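Local structure of F5/8 type C domain protein (Bacteroides ovatus, 4ZRX) at residues A[508-513]-A[543-548]; A[515-520]-A[564-569]. The protein is a putative alpha-L-fucosidase that probably hydrolyses fucosides in a TIM-barrel domain and carries a beta-rich F5/8 type C domain that may bind carbohydrate. One frame throughout, in Å; residues are numbered along the deposited sequence. Where two conformers were deposited one is given.

Contact 1: A[508-513]-A[543-548]; sequences AEVKPT and HNPLPQ
Pro545 carries the contact: its ring sits against the backbone that runs from Ala508 through Glu509 and against one methyl of Val510. Pro545 CG lies 3.2 Å from Ala508 O, while Pro545 CB rests 3.6 Å from Glu509 C, so two neighbouring ring carbons each cover a different part of the chain opposite. Val510 finishes the grip. Its CG2, anti to the carbonyl carbon and beside the backbone N, is the methyl that comes up to the proline, 3.7 Å from Pro545 CG and just as close to CD. The valine and the proline ring cross at about a right angle.

At the other end of the patch, Ala508 turns its alpha hydrogen to the carbonyl of Pro545, a CA-H...O contact of 3.5 Å between Ala508 CA and Pro545 O. Ala508 CB then brushes Leu546 CD2 at 4.1 Å; the leucine CB leads away from Ala508, and it is the far end of the side chain that comes back.

The second shell is a turn around the proline. Asn544 OD1 accepts from Leu546 N at 3.2 Å, closing an Asx turn that spans Pro545; the donor stands above the carbonyl plane of the amide, 43° out of it. Everything that touches across the contact is van der Waals or CH...O in kind, and it lies at the surface of the F5/8 type C domain.

Two loops meet here, one leading from strand 495-503 to strand 517-523, the other from strand 530-532 into strand 548-552. Beyond the patch, Thr513 is tied to Lys574 by a backbone hydrogen bond, and Gln548 begins strand 548-552 beside strand 495-503, with a backbone hydrogen bond to Tyr503.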
loop_
_atom_site.group_PDB
_atom_site.type_symbol
_atom_site.label_atom_id
_atom_site.label_comp_id
_atom_site.label_asym_id
_atom_site.label_seq_id
_atom_site.Cartn_x
_atom_site.Cartn_y
_atom_site.Cartn_z
ATOM N N ALA A 508 14.185 -16.690 11.061
ATOM C CA ALA A 508 13.832 -18.079 11.325
ATOM C C ALA A 508 14.152 -18.906 10.098
ATOM O O ALA A 508 13.290 -19.638 9.581
ATOM C CB ALA A 508 12.337 -18.214 11.720
ATOM N N GLU A 509 15.377 -18.736 9.593
ATOM C CA GLU A 509 15.787 -19.454 8.407
ATOM C C GLU A 509 17.074 -20.217 8.667
ATOM O O GLU A 509 17.943 -19.772 9.393
ATOM C CB GLU A 509 15.876 -18.527 7.183
ATOM C CG GLU A 509 17.101 -17.717 7.108
ATOM C CD GLU A 509 17.008 -16.557 6.087
ATOM O OE1 GLU A 509 16.240 -16.694 5.123
ATOM O OE2 GLU A 509 17.717 -15.529 6.275
ATOM N N VAL A 510 17.142 -21.415 8.111
ATOM C CA VAL A 510 18.329 -22.237 8.208
ATOM C C VAL A 510 19.440 -21.591 7.394
ATOM O O VAL A 510 19.179 -20.931 6.385
ATOM C CB VAL A 510 18.020 -23.685 7.692
ATOM C CG1 VAL A 510 19.295 -24.530 7.485
ATOM C CG2 VAL A 510 17.038 -24.351 8.649
ATOM N N LYS A 511 20.675 -21.777 7.838
ATOM C CA LYS A 511 21.859 -21.289 7.124
ATOM C C LYS A 511 23.069 -22.090 7.560
ATOM O O LYS A 511 23.124 -22.485 8.733
ATOM C CB LYS A 511 22.095 -19.795 7.423
ATOM C CG LYS A 511 22.029 -19.431 8.916
ATOM C CD LYS A 511 22.105 -17.927 9.133
ATOM C CE LYS A 511 21.939 -17.585 10.609
ATOM N NZ LYS A 511 22.056 -16.122 10.809
ATOM N N PRO A 512 24.060 -22.296 6.656
ATOM C CA PRO A 512 25.300 -23.011 7.024
ATOM C C PRO A 512 26.049 -22.454 8.231
ATOM O O PRO A 512 26.697 -23.203 8.944
ATOM C CB PRO A 512 26.190 -22.840 5.776
ATOM C CG PRO A 512 25.237 -22.726 4.658
ATOM C CD PRO A 512 23.989 -22.071 5.193
ATOM N N THR A 513 25.955 -21.146 8.426
ATOM C CA THR A 513 26.700 -20.455 9.481
ATOM C C THR A 513 26.009 -20.377 10.883
ATOM O O THR A 513 26.517 -19.724 11.818
ATOM C CB THR A 513 27.025 -19.039 8.988
ATOM O OG1 THR A 513 27.924 -18.422 9.905
ATOM C CG2 THR A 513 25.792 -18.215 8.898
ATOM N N HIS A 543 17.134 -28.192 11.220
ATOM C CA HIS A 543 15.864 -28.567 10.614
ATOM C C HIS A 543 14.673 -27.750 11.138
ATOM O O HIS A 543 13.574 -27.897 10.644
ATOM C CB HIS A 543 15.612 -30.058 10.873
ATOM C CG HIS A 543 16.739 -30.934 10.422
ATOM N ND1 HIS A 543 17.125 -31.013 9.102
ATOM C CD2 HIS A 543 17.584 -31.742 11.114
ATOM C CE1 HIS A 543 18.143 -31.852 8.994
ATOM N NE2 HIS A 543 18.434 -32.316 10.197
ATOM N N ASN A 544 14.872 -26.932 12.164
ATOM C CA ASN A 544 13.821 -26.118 12.754
ATOM C C ASN A 544 14.442 -24.835 13.332
ATOM O O ASN A 544 14.880 -24.808 14.512
ATOM C CB ASN A 544 13.074 -26.881 13.849
ATOM C CG ASN A 544 11.980 -25.997 14.524
ATOM O OD1 ASN A 544 11.760 -24.855 14.132
ATOM N ND2 ASN A 544 11.355 -26.505 15.546
ATOM N N PRO A 545 14.513 -23.778 12.511
ATOM C CA PRO A 545 15.279 -22.588 12.893
ATOM C C PRO A 545 14.469 -21.587 13.724
ATOM O O PRO A 545 14.822 -20.396 13.792
ATOM C CB PRO A 545 15.684 -21.986 11.531
ATOM C CG PRO A 545 14.587 -22.440 10.592
ATOM C CD PRO A 545 14.233 -23.815 11.046
ATOM N N LEU A 546 13.387 -22.054 14.344
ATOM C CA LEU A 546 12.590 -21.189 15.191
ATOM C C LEU A 546 13.402 -20.934 16.471
ATOM O O LEU A 546 14.389 -21.635 16.721
ATOM C CB LEU A 546 11.239 -21.812 15.492
ATOM C CG LEU A 546 10.305 -21.849 14.280
ATOM C CD1 LEU A 546 9.135 -22.827 14.514
ATOM C CD2 LEU A 546 9.789 -20.450 14.010
ATOM N N PRO A 547 13.025 -19.881 17.225
ATOM C CA PRO A 547 13.856 -19.517 18.404
ATOM C C PRO A 547 13.918 -20.636 19.414
ATOM O O PRO A 547 12.927 -21.386 19.579
ATOM C CB PRO A 547 13.103 -18.302 18.975
ATOM C CG PRO A 547 12.403 -17.701 17.716
ATOM C CD PRO A 547 11.994 -18.857 16.904
ATOM N N GLN A 548 15.085 -20.781 20.060
ATOM C CA GLN A 548 15.255 -21.770 21.134
ATOM C C GLN A 548 15.647 -21.037 22.361
ATOM O O GLN A 548 16.686 -20.401 22.366
ATOM C CB GLN A 548 16.326 -22.800 20.812
ATOM C CG GLN A 548 15.972 -23.612 19.595
ATOM C CD GLN A 548 16.758 -24.930 19.495
ATOM O OE1 GLN A 548 17.557 -25.268 20.357
ATOM N NE2 GLN A 548 16.479 -25.682 18.468
#

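Contact 2: A[515-520]-A[564-569]; sequences AFRYQF and EATTPD. With EDO (1,2-ethanediol), chain E.
Phe516 and Arg517 both give their backbone N-H to Thr566 O, the mark of a classic beta bulge, here where strand 517-523 starts against the end of strand 560-566 in the five-stranded antiparallel sheet of the F5/8 type C domain. Phe516 N is 2.8 Å from Thr566 O and Arg517 N 3.1 Å, so one carbonyl is gripped twice. Arg517 and Thr566 are the hydrogen-bonded pair that the bulge shares, Thr566 N returning a bond to Arg517 O. Regular pairing follows, with Tyr518 and Ala565 as a non-hydrogen-bonded pair and Gln519 facing Glu564 in a hydrogen-bonded one.

Phe516 has CG anti to its backbone N (chi1 176°), beside the carbonyl carbon; CB starts toward the neighbouring strand, but the far end of the side chain leads away. Phe516 CB meets Pro568 CD at 3.7 Å, and Thr567 O lies at the ring edge, near its plane. One rim atom of the ring, CE2, stands 3.8 Å above the Arg517 guanidinium plane, over its centre. The arginine chain is extended from CG to NE, and Glu537 holds the guanidinium by a salt bridge at NH1. At its root, Arg517 CB passes 3.4 Å from Thr566 OG1.

The face that bears Tyr518 and Ala565 is the more sheltered. Tyr518 puts its CG between backbone N and carbonyl carbon (chi1 70°), and its ring leads away to stack with Phe538. Tyr518 CB stays 4.0 Å from Ala565 CB, which also packs on Ala515 CB. Ethanediol, probably from the crystallisation liquor, sits on the side of strand 560-566 turned from strand 517-523, where its O2 accepts from Ala565 N at 3.0 Å.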
loop_
_atom_site.group_PDB
_atom_site.type_symbol
_atom_site.label_atom_id
_atom_site.label_comp_id
_atom_site.label_asym_id
_atom_site.label_seq_id
_atom_site.Cartn_x
_atom_site.Cartn_y
_atom_site.Cartn_z
ATOM N N ALA A 515 24.449 -21.225 14.648
ATOM C CA ALA A 515 24.963 -21.925 15.828
ATOM C C ALA A 515 24.242 -23.254 16.037
ATOM O O ALA A 515 23.000 -23.348 15.868
ATOM C CB ALA A 515 24.816 -21.072 17.052
ATOM N N PHE A 516 25.011 -24.255 16.463
ATOM C CA PHE A 516 24.486 -25.556 16.824
ATOM C C PHE A 516 25.028 -25.998 18.207
ATOM O O PHE A 516 24.250 -26.152 19.162
ATOM C CB PHE A 516 24.820 -26.572 15.740
ATOM C CG PHE A 516 24.398 -27.975 16.057
ATOM C CD1 PHE A 516 23.092 -28.252 16.516
ATOM C CD2 PHE A 516 25.315 -29.045 15.902
ATOM C CE1 PHE A 516 22.699 -29.574 16.802
ATOM C CE2 PHE A 516 24.918 -30.371 16.170
ATOM C CZ PHE A 516 23.629 -30.636 16.630
ATOM N N ARG A 517 26.335 -26.217 18.282
ATOM C CA ARG A 517 26.984 -26.526 19.574
ATOM C C ARG A 517 27.424 -25.210 20.207
ATOM O O ARG A 517 27.939 -24.332 19.514
ATOM C CB ARG A 517 28.179 -27.469 19.391
ATOM C CG ARG A 517 27.801 -28.768 18.715
ATOM C CD ARG A 517 28.737 -29.948 19.066
ATOM N NE ARG A 517 28.185 -31.202 18.527
ATOM C CZ ARG A 517 27.121 -31.865 19.010
ATOM N NH1 ARG A 517 26.458 -31.439 20.090
ATOM N NH2 ARG A 517 26.703 -32.973 18.403
ATOM N N TYR A 518 27.190 -25.036 21.502
ATOM C CA TYR A 518 27.485 -23.763 22.093
ATOM C C TYR A 518 27.895 -23.874 23.544
ATOM O O TYR A 518 27.647 -24.896 24.184
ATOM C CB TYR A 518 26.260 -22.840 22.001
ATOM C CG TYR A 518 25.160 -23.274 22.898
ATOM C CD1 TYR A 518 25.102 -22.842 24.236
ATOM C CD2 TYR A 518 24.182 -24.131 22.450
ATOM C CE1 TYR A 518 24.098 -23.307 25.115
ATOM C CE2 TYR A 518 23.182 -24.583 23.310
ATOM C CZ TYR A 518 23.141 -24.161 24.630
ATOM O OH TYR A 518 22.133 -24.611 25.459
ATOM N N GLN A 519 28.546 -22.813 24.023
ATOM C CA GLN A 519 28.770 -22.588 25.447
ATOM C C GLN A 519 28.405 -21.139 25.704
ATOM O O GLN A 519 28.771 -20.224 24.909
ATOM C CB GLN A 519 30.229 -22.834 25.793
ATOM C CG GLN A 519 30.630 -24.293 25.703
ATOM C CD GLN A 519 32.088 -24.546 26.055
ATOM O OE1 GLN A 519 32.441 -24.781 27.221
ATOM N NE2 GLN A 519 32.940 -24.536 25.047
ATOM N N PHE A 520 27.620 -20.927 26.736
ATOM C CA PHE A 520 27.147 -19.609 27.073
ATOM C C PHE A 520 27.840 -19.205 28.366
ATOM O O PHE A 520 28.003 -20.045 29.281
ATOM C CB PHE A 520 25.661 -19.646 27.271
ATOM C CG PHE A 520 25.058 -18.305 27.492
ATOM C CD1 PHE A 520 24.811 -17.448 26.403
ATOM C CD2 PHE A 520 24.695 -17.897 28.757
ATOM C CE1 PHE A 520 24.244 -16.204 26.614
ATOM C CE2 PHE A 520 24.134 -16.648 28.989
ATOM C CZ PHE A 520 23.855 -15.802 27.899
ATOM N N GLU A 564 29.861 -18.716 22.676
ATOM C CA GLU A 564 30.829 -19.415 21.831
ATOM C C GLU A 564 30.073 -20.525 21.124
ATOM O O GLU A 564 29.398 -21.307 21.762
ATOM C CB GLU A 564 32.004 -19.989 22.649
ATOM C CG GLU A 564 32.871 -18.867 23.270
ATOM C CD GLU A 564 34.096 -19.334 24.103
ATOM O OE1 GLU A 564 34.373 -20.559 24.125
ATOM O OE2 GLU A 564 34.772 -18.456 24.724
ATOM N N ALA A 565 30.152 -20.593 19.800
ATOM C CA ALA A 565 29.399 -21.612 19.086
ATOM C C ALA A 565 30.053 -22.092 17.799
ATOM O O ALA A 565 30.780 -21.327 17.116
ATOM C CB ALA A 565 27.968 -21.108 18.817
ATOM N N THR A 566 29.777 -23.359 17.488
ATOM C CA THR A 566 30.111 -23.958 16.202
ATOM C C THR A 566 28.834 -24.403 15.468
ATOM O O THR A 566 27.758 -24.599 16.059
ATOM C CB THR A 566 31.080 -25.154 16.368
ATOM O OG1 THR A 566 30.571 -26.030 17.372
ATOM C CG2 THR A 566 32.486 -24.678 16.788
ATOM N N THR A 567 28.981 -24.557 14.164
ATOM C CA THR A 567 27.872 -24.754 13.278
ATOM C C THR A 567 27.608 -26.246 13.118
ATOM O O THR A 567 28.394 -27.079 13.616
ATOM C CB THR A 567 28.227 -24.184 11.900
ATOM O OG1 THR A 567 29.330 -24.934 11.380
ATOM C CG2 THR A 567 28.609 -22.718 12.004
ATOM N N PRO A 568 26.531 -26.596 12.391
ATOM C CA PRO A 568 26.339 -28.030 12.078
ATOM C C PRO A 568 27.538 -28.708 11.391
ATOM O O PRO A 568 27.735 -29.906 11.587
ATOM C CB PRO A 568 25.082 -28.044 11.198
ATOM C CG PRO A 568 24.278 -26.807 11.653
ATOM C CD PRO A 568 25.307 -25.790 12.158
ATOM N N ASP A 569 28.338 -27.949 10.631
ATOM C CA ASP A 569 29.583 -28.456 9.992
ATOM C C ASP A 569 30.831 -28.410 10.899
ATOM O O ASP A 569 31.933 -28.661 10.421
ATOM C CB ASP A 569 29.902 -27.638 8.713
ATOM C CG ASP A 569 28.824 -27.750 7.644
ATOM O OD1 ASP A 569 28.086 -28.759 7.601
ATOM O OD2 ASP A 569 28.710 -26.816 6.825
HETATM C C1 EDO E . 29.628 -17.337 17.805
HETATM O O1 EDO E . 29.588 -16.239 18.723
HETATM C C2 EDO E . 31.058 -17.794 17.530
HETATM O O2 EDO E . 31.642 -18.253 18.751
#

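In the fold
The two contacts lie about 12 Å apart, centre to centre, within the F5/8 type C domain, and their segments alternate along the chain: the loop of contact 1 that ends at Thr513 leads almost directly into Ala515 of contact 2. They also touch in space. Pro512 O comes 3.5 Å from Thr567 CB, and Thr513 O packs 3.7 Å from Thr567 CG2, so Thr567 rests against the loop. Contact 1 is surface packing of loops, while contact 2 is partly buried strand pairing, and the chain running from 508-513 into 515-520 joins them. The ethanediol belongs to contact 2 and is also hydrogen-bonded to Leu563 O and Leu488 N.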